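Local coordinates for sperm-specific class P protein 19 (Caenorhabditis elegans, PDB 1ROW) that is a sperm-specific member of the major sperm protein family whose precise role is not established, built as an immunoglobulin-like beta structure and probably structural in function, at residues T4-A9 against T20-N25; P8-P13 against I103-T108; N41-A46 against V60-T65. One frame throughout, in Å; residues are numbered along the deposited sequence.

Contact 1. Residues T4-A9 against T20-N25; sequences TADPPA and THKLVN
His21 meets the segment 4-9 with the edge of its imidazole, and that edge holds residues 7-9 after they have left the strand pairing. His21 ND1 donates to Pro7 O at 2.9 Å, in an almost straight bond with the carbonyl oxygen close to the ring plane. Next to it on the same edge, His21 CE1 lies 3.3 Å from Ala9 O, also in plane. A chi1 of -58° sets CG of the histidine on the side of its backbone N. Pro7 follows a cis peptide bond, and its side chain crosses that of His21 at about a right angle, Pro7 CD coming within 3.4 Å of His21 ND1. The other ring nitrogen, NE2, is hydrogen-bonded to Ser19.

Before this turn, residues 4-6 form a short edge strand antiparallel to 17-25. Thr4 with Val24 and Asp6 with Lys22 are hydrogen-bonded pairs, while Ala5 with Leu23 is a non-hydrogen-bonded one. Thr4 and Val24 lie side by side and point the same way, with Thr4 OG1 3.3 Å from Val24 CB. On the face of Ala5 and Leu23, CB of Ala5 touches Leu23 CD2 at 4.0 Å, and Leu23 goes on to pack against Phe33. On the face of Asp6 and Lys22 the charged tips stay 5.0 Å apart, from Asp6 OD2 to Lys22 NZ.

The chemistry implies that backbone bonds hold the edge strand as far as Asp6, after which an imidazole tied at both nitrogens, by Pro7 O and the Ser19 hydroxyl, would probably turn little and pin the chain after the cis proline.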
loop_
_atom_site.group_PDB
_atom_site.type_symbol
_atom_site.label_atom_id
_atom_site.label_comp_id
_atom_site.label_asym_id
_atom_site.label_seq_id
_atom_site.Cartn_x
_atom_site.Cartn_y
_atom_site.Cartn_z
ATOM N N THR A 4 -8.483 5.021 3.816
ATOM C CA THR A 4 -8.032 5.982 2.826
ATOM C C THR A 4 -6.510 6.016 2.724
ATOM O O THR A 4 -5.804 5.451 3.549
ATOM C CB THR A 4 -8.538 7.403 3.167
ATOM O OG1 THR A 4 -8.122 7.751 4.491
ATOM C CG2 THR A 4 -10.052 7.466 3.101
ATOM N N ALA A 5 -6.015 6.676 1.684
ATOM C CA ALA A 5 -4.585 6.825 1.480
ATOM C C ALA A 5 -4.350 8.297 1.178
ATOM O O ALA A 5 -4.958 8.859 0.266
ATOM C CB ALA A 5 -4.115 5.969 0.323
ATOM N N ASP A 6 -3.476 8.913 1.961
ATOM C CA ASP A 6 -3.149 10.321 1.802
ATOM C C ASP A 6 -1.676 10.475 1.438
ATOM O O ASP A 6 -0.802 10.244 2.269
ATOM C CB ASP A 6 -3.450 11.063 3.102
ATOM C CG ASP A 6 -2.979 12.502 3.074
ATOM O OD1 ASP A 6 -3.359 13.240 2.138
ATOM O OD2 ASP A 6 -2.230 12.891 3.996
ATOM N N PRO A 7 -1.383 10.865 0.187
ATOM C CA PRO A 7 -2.312 11.170 -0.904
ATOM C C PRO A 7 -2.835 9.905 -1.562
ATOM O O PRO A 7 -2.237 8.834 -1.437
ATOM C CB PRO A 7 -1.461 11.972 -1.893
ATOM C CG PRO A 7 -0.213 12.297 -1.155
ATOM C CD PRO A 7 -0.010 11.111 -0.257
ATOM N N PRO A 8 -3.951 10.025 -2.292
ATOM C CA PRO A 8 -4.623 8.942 -3.011
ATOM C C PRO A 8 -3.987 8.613 -4.363
ATOM O O PRO A 8 -4.390 7.659 -5.024
ATOM C CB PRO A 8 -6.039 9.476 -3.161
ATOM C CG PRO A 8 -5.785 10.932 -3.403
ATOM C CD PRO A 8 -4.766 11.255 -2.334
ATOM N N ALA A 9 -3.010 9.414 -4.781
ATOM C CA ALA A 9 -2.317 9.175 -6.047
ATOM C C ALA A 9 -0.828 9.454 -5.896
ATOM O O ALA A 9 -0.430 10.297 -5.099
ATOM C CB ALA A 9 -2.905 10.046 -7.152
ATOM N N THR A 20 5.705 8.914 -0.160
ATOM C CA THR A 20 5.133 8.379 1.071
ATOM C C THR A 20 3.631 8.600 1.153
ATOM O O THR A 20 3.138 9.723 1.021
ATOM C CB THR A 20 5.771 9.025 2.306
ATOM O OG1 THR A 20 7.191 8.868 2.242
ATOM C CG2 THR A 20 5.241 8.379 3.582
ATOM N N HIS A 21 2.904 7.519 1.393
ATOM C CA HIS A 21 1.458 7.587 1.489
ATOM C C HIS A 21 1.010 7.054 2.841
ATOM O O HIS A 21 1.457 5.992 3.281
ATOM C CB HIS A 21 0.851 6.787 0.336
ATOM C CG HIS A 21 1.289 7.276 -1.009
ATOM N ND1 HIS A 21 0.498 8.078 -1.804
ATOM C CD2 HIS A 21 2.475 7.164 -1.652
ATOM C CE1 HIS A 21 1.180 8.441 -2.876
ATOM N NE2 HIS A 21 2.383 7.902 -2.806
ATOM N N LYS A 22 0.141 7.807 3.508
ATOM C CA LYS A 22 -0.354 7.410 4.821
ATOM C C LYS A 22 -1.693 6.693 4.729
ATOM O O LYS A 22 -2.702 7.303 4.366
ATOM C CB LYS A 22 -0.520 8.635 5.731
ATOM C CG LYS A 22 0.727 9.482 5.914
ATOM C CD LYS A 22 0.418 10.737 6.740
ATOM C CE LYS A 22 1.616 11.686 6.802
ATOM N NZ LYS A 22 1.307 12.945 7.557
ATOM N N LEU A 23 -1.703 5.399 5.047
ATOM C CA LEU A 23 -2.948 4.640 5.032
ATOM C C LEU A 23 -3.698 5.034 6.300
ATOM O O LEU A 23 -3.149 4.972 7.405
ATOM C CB LEU A 23 -2.673 3.133 5.030
ATOM C CG LEU A 23 -1.993 2.563 3.779
ATOM C CD1 LEU A 23 -1.925 1.046 3.883
ATOM C CD2 LEU A 23 -2.775 2.970 2.538
ATOM N N VAL A 24 -4.945 5.459 6.144
ATOM C CA VAL A 24 -5.736 5.873 7.291
ATOM C C VAL A 24 -6.959 5.003 7.488
ATOM O O VAL A 24 -7.753 4.811 6.564
ATOM C CB VAL A 24 -6.198 7.335 7.147
ATOM C CG1 VAL A 24 -7.043 7.736 8.355
ATOM C CG2 VAL A 24 -4.988 8.243 7.014
ATOM N N ASN A 25 -7.099 4.475 8.699
ATOM C CA ASN A 25 -8.234 3.632 9.038
ATOM C C ASN A 25 -9.165 4.393 9.973
ATOM O O ASN A 25 -8.869 4.570 11.159
ATOM C CB ASN A 25 -7.762 2.337 9.712
ATOM C CG ASN A 25 -8.917 1.464 10.176
ATOM O OD1 ASN A 25 -10.080 1.733 9.869
ATOM N ND2 ASN A 25 -8.597 0.395 10.912
#

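Contact 2. Residues P8-P13 against I103-T108; sequences PACTVP and IPMSAT
Cys10 packs over the backbone of strand 99-108, its CB 3.4 Å from Pro104 O and 4.0 Å from Met105 CG. The chi1 of Met105, -59°, swings that CG away from its own carbonyl; beyond it the chain is extended and leads away from Cys10 to Ile62, Leu74 and Tyr43.

The next inward pair is smaller: CG2 of Val12 faces CB of Ala107 at 4.3 Å. At the start of the contact, Ile103 holds CG2 anti to its backbone N, which brings this methyl near Pro8 O and Cys10 N. The ring of Pro104 reaches back to the preceding turn, its CD 3.4 Å from Pro8 O and its CG 3.8 Å from Ala9 CB. On the other face Thr11 CG2 approaches Ser106 CB, while Ser106 OG turns to Glu71 for a hydrogen bond.

Parallel pairing carries these side chains. Cys10 N donates to Pro104 O at 2.8 Å, nearly along the C=O axis, and Ser106 N, Val12 N and Thr108 N continue the ladder to Cys10 O, Ser106 O and Val12 O.

Strand 10-13 is an N-terminal strand added in parallel to the C-terminal strand of the MSP domain, which belongs to the E-set clan. Backbone bonds supply the attachment; Cys10, Met105, Val12 and Ala107 add apolar packing on the inner face, and the face of Thr11 and Ser106 is polar.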
loop_
_atom_site.group_PDB
_atom_site.type_symbol
_atom_site.label_atom_id
_atom_site.label_comp_id
_atom_site.label_asym_id
_atom_site.label_seq_id
_atom_site.Cartn_x
_atom_site.Cartn_y
_atom_site.Cartn_z
ATOM N N PRO A 8 -3.951 10.025 -2.292
ATOM C CA PRO A 8 -4.623 8.942 -3.011
ATOM C C PRO A 8 -3.987 8.613 -4.363
ATOM O O PRO A 8 -4.390 7.659 -5.024
ATOM C CB PRO A 8 -6.039 9.476 -3.161
ATOM C CG PRO A 8 -5.785 10.932 -3.403
ATOM C CD PRO A 8 -4.766 11.255 -2.334
ATOM N N ALA A 9 -3.010 9.414 -4.781
ATOM C CA ALA A 9 -2.317 9.175 -6.047
ATOM C C ALA A 9 -0.828 9.454 -5.896
ATOM O O ALA A 9 -0.430 10.297 -5.099
ATOM C CB ALA A 9 -2.905 10.046 -7.152
ATOM N N CYS A 10 -0.012 8.735 -6.664
ATOM C CA CYS A 10 1.441 8.893 -6.621
ATOM C C CYS A 10 2.002 9.444 -7.930
ATOM O O CYS A 10 1.594 9.025 -9.012
ATOM C CB CYS A 10 2.104 7.542 -6.322
ATOM S SG CYS A 10 3.897 7.490 -6.645
ATOM N N THR A 11 2.934 10.390 -7.832
ATOM C CA THR A 11 3.570 10.969 -9.020
ATOM C C THR A 11 5.058 11.099 -8.725
ATOM O O THR A 11 5.461 11.880 -7.866
ATOM C CB THR A 11 3.016 12.377 -9.363
ATOM O OG1 THR A 11 3.281 13.275 -8.276
ATOM C CG2 THR A 11 1.519 12.317 -9.624
ATOM N N VAL A 12 5.878 10.332 -9.431
ATOM C CA VAL A 12 7.316 10.374 -9.201
ATOM C C VAL A 12 8.116 10.577 -10.475
ATOM O O VAL A 12 7.626 10.343 -11.578
ATOM C CB VAL A 12 7.812 9.067 -8.565
ATOM C CG1 VAL A 12 7.290 8.940 -7.139
ATOM C CG2 VAL A 12 7.360 7.883 -9.418
ATOM N N PRO A 13 9.365 11.037 -10.338
ATOM C CA PRO A 13 10.179 11.232 -11.538
ATOM C C PRO A 13 10.517 9.837 -12.084
ATOM O O PRO A 13 10.862 8.934 -11.319
ATOM C CB PRO A 13 11.413 11.956 -11.005
ATOM C CG PRO A 13 10.881 12.694 -9.771
ATOM C CD PRO A 13 10.005 11.636 -9.152
ATOM N N ILE A 103 -4.031 2.922 -5.741
ATOM C CA ILE A 103 -3.302 4.183 -5.772
ATOM C C ILE A 103 -2.560 4.192 -7.102
ATOM O O ILE A 103 -1.690 3.345 -7.343
ATOM C CB ILE A 103 -2.257 4.267 -4.628
ATOM C CG1 ILE A 103 -2.957 4.271 -3.270
ATOM C CG2 ILE A 103 -1.395 5.515 -4.785
ATOM C CD1 ILE A 103 -2.000 4.353 -2.101
ATOM N N PRO A 104 -2.920 5.117 -8.007
ATOM C CA PRO A 104 -2.196 5.124 -9.281
ATOM C C PRO A 104 -0.786 5.683 -9.090
ATOM O O PRO A 104 -0.554 6.539 -8.235
ATOM C CB PRO A 104 -3.072 6.009 -10.172
ATOM C CG PRO A 104 -3.693 6.964 -9.198
ATOM C CD PRO A 104 -4.056 6.055 -8.034
ATOM N N MET A 105 0.160 5.175 -9.865
ATOM C CA MET A 105 1.533 5.649 -9.772
ATOM C C MET A 105 1.949 6.176 -11.137
ATOM O O MET A 105 2.038 5.421 -12.102
ATOM C CB MET A 105 2.471 4.517 -9.348
ATOM C CG MET A 105 2.142 3.881 -8.012
ATOM S SD MET A 105 3.390 2.652 -7.593
ATOM C CE MET A 105 3.188 2.507 -5.898
ATOM N N SER A 106 2.194 7.481 -11.218
ATOM C CA SER A 106 2.597 8.101 -12.474
ATOM C C SER A 106 4.076 8.467 -12.478
ATOM O O SER A 106 4.491 9.393 -11.786
ATOM C CB SER A 106 1.779 9.368 -12.726
ATOM O OG SER A 106 0.407 9.069 -12.867
ATOM N N ALA A 107 4.870 7.727 -13.247
ATOM C CA ALA A 107 6.296 8.008 -13.361
ATOM C C ALA A 107 6.403 8.889 -14.601
ATOM O O ALA A 107 6.137 8.431 -15.719
ATOM C CB ALA A 107 7.080 6.711 -13.551
ATOM N N THR A 108 6.770 10.153 -14.398
ATOM C CA THR A 108 6.870 11.107 -15.497
ATOM C C THR A 108 8.284 11.570 -15.797
ATOM O O THR A 108 9.154 11.573 -14.926
ATOM C CB THR A 108 6.002 12.360 -15.225
ATOM O OG1 THR A 108 6.432 12.991 -14.016
ATOM C CG2 THR A 108 4.539 11.973 -15.090
#

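Contact 3. Residues N41-A46 against V60-T65; sequences NEYRIA and VVITRT
Tyr43 and Arg64 meet across the beta hairpin of strands 43-52 and 56-64, antiparallel neighbours in the immunoglobulin-like MSP domain. From CB outward, the Tyr43 side chain meets the facing strand almost atom by atom. Tyr43 CB lies 4.1 Å from Thr63 O. A chi1 of -72° turns CG away from the residue's own carbonyl. In the ring, Tyr43 CD1 touches Ile62 CG2 at 3.6 Å. CE1 lies between that methyl and Arg64 CD, which sits over one face of the Tyr43 ring, offset toward the rim, in a CH-pi contact 4.1 Å from the centroid. On the other side of the ring outline, Tyr43 CE2 meets Arg64 NH1 at 3.6 Å, at the edge of the guanidinium and near its plane. CZ and OH also lie near NH1 and CD, and the ring and guanidinium planes are 74° apart. Beyond the hairpin, the ring packs on Met105, Ala107 and Val12. An alanine here would probably leave Arg64 CD and NH1 and Ile62 CG2 without the ring and open a gap beside Met105 and Ala107.

The guanidinium has polar partners and packing besides the ring. Glu42 CB lies over one of its faces, and its NH2 is hydrogen-bonded to Ala14 O and Ala68 O. Glu42 OE1 and Arg64 NH1 share a bridging water instead of a direct salt bridge, and Asn39 also bonds OE1. Backbone pairs Arg44 with Thr63 and Ala46 with Val61 hold the register. On the face of Arg44 and Thr63, a second water donates to Arg44 O and sits 2.7 Å from Thr63 OG1.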
loop_
_atom_site.group_PDB
_atom_site.type_symbol
_atom_site.label_atom_id
_atom_site.label_comp_id
_atom_site.label_asym_id
_atom_site.label_seq_id
_atom_site.Cartn_x
_atom_site.Cartn_y
_atom_site.Cartn_z
ATOM N N ASN A 41 9.472 -3.920 -11.375
ATOM C CA ASN A 41 10.759 -3.655 -12.008
ATOM C C ASN A 41 11.370 -2.339 -11.508
ATOM O O ASN A 41 12.495 -2.318 -11.011
ATOM C CB ASN A 41 10.597 -3.593 -13.530
ATOM C CG ASN A 41 10.318 -4.948 -14.144
ATOM O OD1 ASN A 41 10.990 -5.936 -13.827
ATOM N ND2 ASN A 41 9.329 -5.006 -15.036
ATOM N N GLU A 42 10.624 -1.245 -11.641
ATOM C CA GLU A 42 11.107 0.064 -11.213
ATOM C C GLU A 42 10.531 0.538 -9.877
ATOM O O GLU A 42 10.695 1.704 -9.513
ATOM C CB GLU A 42 10.798 1.124 -12.278
ATOM C CG GLU A 42 11.544 0.976 -13.600
ATOM C CD GLU A 42 10.833 0.071 -14.594
ATOM O OE1 GLU A 42 9.595 0.190 -14.735
ATOM O OE2 GLU A 42 11.515 -0.748 -15.245
ATOM N N TYR A 43 9.860 -0.348 -9.151
ATOM C CA TYR A 43 9.269 0.017 -7.865
ATOM C C TYR A 43 9.550 -0.966 -6.730
ATOM O O TYR A 43 9.575 -2.192 -6.921
ATOM C CB TYR A 43 7.749 0.148 -7.986
ATOM C CG TYR A 43 7.263 1.353 -8.750
ATOM C CD1 TYR A 43 7.200 2.611 -8.148
ATOM C CD2 TYR A 43 6.829 1.231 -10.070
ATOM C CE1 TYR A 43 6.703 3.719 -8.844
ATOM C CE2 TYR A 43 6.337 2.329 -10.769
ATOM C CZ TYR A 43 6.275 3.566 -10.149
ATOM O OH TYR A 43 5.769 4.637 -10.843
ATOM N N ARG A 44 9.739 -0.404 -5.543
ATOM C CA ARG A 44 9.960 -1.171 -4.328
ATOM C C ARG A 44 8.997 -0.567 -3.310
ATOM O O ARG A 44 8.958 0.657 -3.127
ATOM C CB ARG A 44 11.409 -1.032 -3.854
ATOM C CG ARG A 44 12.417 -1.756 -4.748
ATOM C CD ARG A 44 12.214 -3.266 -4.698
ATOM N NE ARG A 44 13.198 -3.984 -5.511
ATOM C CZ ARG A 44 13.167 -4.060 -6.839
ATOM N NH1 ARG A 44 14.111 -4.731 -7.490
ATOM N NH2 ARG A 44 12.186 -3.481 -7.518
ATOM N N ILE A 45 8.210 -1.418 -2.660
ATOM C CA ILE A 45 7.237 -0.944 -1.689
ATOM C C ILE A 45 7.567 -1.406 -0.274
ATOM O O ILE A 45 7.882 -2.579 -0.041
ATOM C CB ILE A 45 5.808 -1.412 -2.066
ATOM C CG1 ILE A 45 4.793 -0.804 -1.105
ATOM C CG2 ILE A 45 5.722 -2.928 -2.044
ATOM C CD1 ILE A 45 4.686 0.697 -1.236
ATOM N N ALA A 46 7.494 -0.472 0.668
ATOM C CA ALA A 46 7.787 -0.762 2.064
ATOM C C ALA A 46 6.766 -0.115 2.991
ATOM O O ALA A 46 6.676 1.111 3.067
ATOM C CB ALA A 46 9.187 -0.265 2.407
ATOM N N VAL A 60 3.351 4.037 4.110
ATOM C CA VAL A 60 3.784 3.116 3.076
ATOM C C VAL A 60 4.674 3.916 2.124
ATOM O O VAL A 60 4.232 4.886 1.505
ATOM C CB VAL A 60 2.568 2.522 2.320
ATOM C CG1 VAL A 60 1.709 3.639 1.747
ATOM C CG2 VAL A 60 3.037 1.608 1.217
ATOM N N VAL A 61 5.939 3.525 2.033
ATOM C CA VAL A 61 6.880 4.224 1.173
ATOM C C VAL A 61 7.058 3.538 -0.169
ATOM O O VAL A 61 7.333 2.331 -0.237
ATOM C CB VAL A 61 8.271 4.346 1.836
ATOM C CG1 VAL A 61 9.240 5.053 0.896
ATOM C CG2 VAL A 61 8.158 5.110 3.144
ATOM N N ILE A 62 6.894 4.327 -1.225
ATOM C CA ILE A 62 7.048 3.865 -2.594
ATOM C C ILE A 62 8.392 4.387 -3.079
ATOM O O ILE A 62 8.598 5.606 -3.164
ATOM C CB ILE A 62 5.955 4.453 -3.524
ATOM C CG1 ILE A 62 4.567 4.013 -3.070
ATOM C CG2 ILE A 62 6.184 3.998 -4.958
ATOM C CD1 ILE A 62 3.446 4.724 -3.822
ATOM N N THR A 63 9.314 3.475 -3.369
ATOM C CA THR A 63 10.621 3.859 -3.881
ATOM C C THR A 63 10.652 3.529 -5.366
ATOM O O THR A 63 10.338 2.398 -5.767
ATOM C CB THR A 63 11.773 3.096 -3.183
ATOM O OG1 THR A 63 11.689 3.282 -1.768
ATOM C CG2 THR A 63 13.122 3.619 -3.665
ATOM N N ARG A 64 11.028 4.517 -6.179
ATOM C CA ARG A 64 11.106 4.350 -7.634
ATOM C C ARG A 64 12.531 4.434 -8.180
ATOM O O ARG A 64 13.270 5.368 -7.855
ATOM C CB ARG A 64 10.253 5.422 -8.325
ATOM C CG ARG A 64 10.635 5.716 -9.780
ATOM C CD ARG A 64 9.898 4.823 -10.764
ATOM N NE ARG A 64 10.369 5.017 -12.132
ATOM C CZ ARG A 64 9.746 4.561 -13.214
ATOM N NH1 ARG A 64 8.609 3.880 -13.092
ATOM N NH2 ARG A 64 10.263 4.785 -14.421
ATOM N N THR A 65 12.911 3.466 -9.017
ATOM C CA THR A 65 14.229 3.479 -9.635
ATOM C C THR A 65 14.067 3.889 -11.092
ATOM O O THR A 65 12.948 3.983 -11.596
ATOM C CB THR A 65 14.958 2.109 -9.543
ATOM O OG1 THR A 65 14.121 1.064 -10.058
ATOM C CG2 THR A 65 15.347 1.816 -8.095
HETATM O O HOH W 1 13.651 -0.947 -8.180
HETATM O O HOH W 2 8.506 2.427 -15.633
HETATM O O HOH W 3 10.293 1.318 -0.498
#

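Contact 1 is a surface contact, whereas contacts 2 and 3 are partly buried and turn one face inward. Contacts 1 and 2 share Pro8 and Ala9, so one N-terminal run pairs first antiparallel with strand 17-25 and then parallel with strand 99-108, supplying both outermost strands of the sheet. Contact 3 instead holds two inner strands, and strand 56-64 borders 17-25 of contact 1. Their inward residues converge: His21 packs on both Cys10 and Ile62, and Met105 reaches Ile62 and Tyr43. Chemistry follows position: a histidine-carbonyl bond at the turn, a parallel backbone ladder with apolar side chains on one face and hydroxyls on the other in contact 2, and an aromatic-arginine cluster with waters in contact 3.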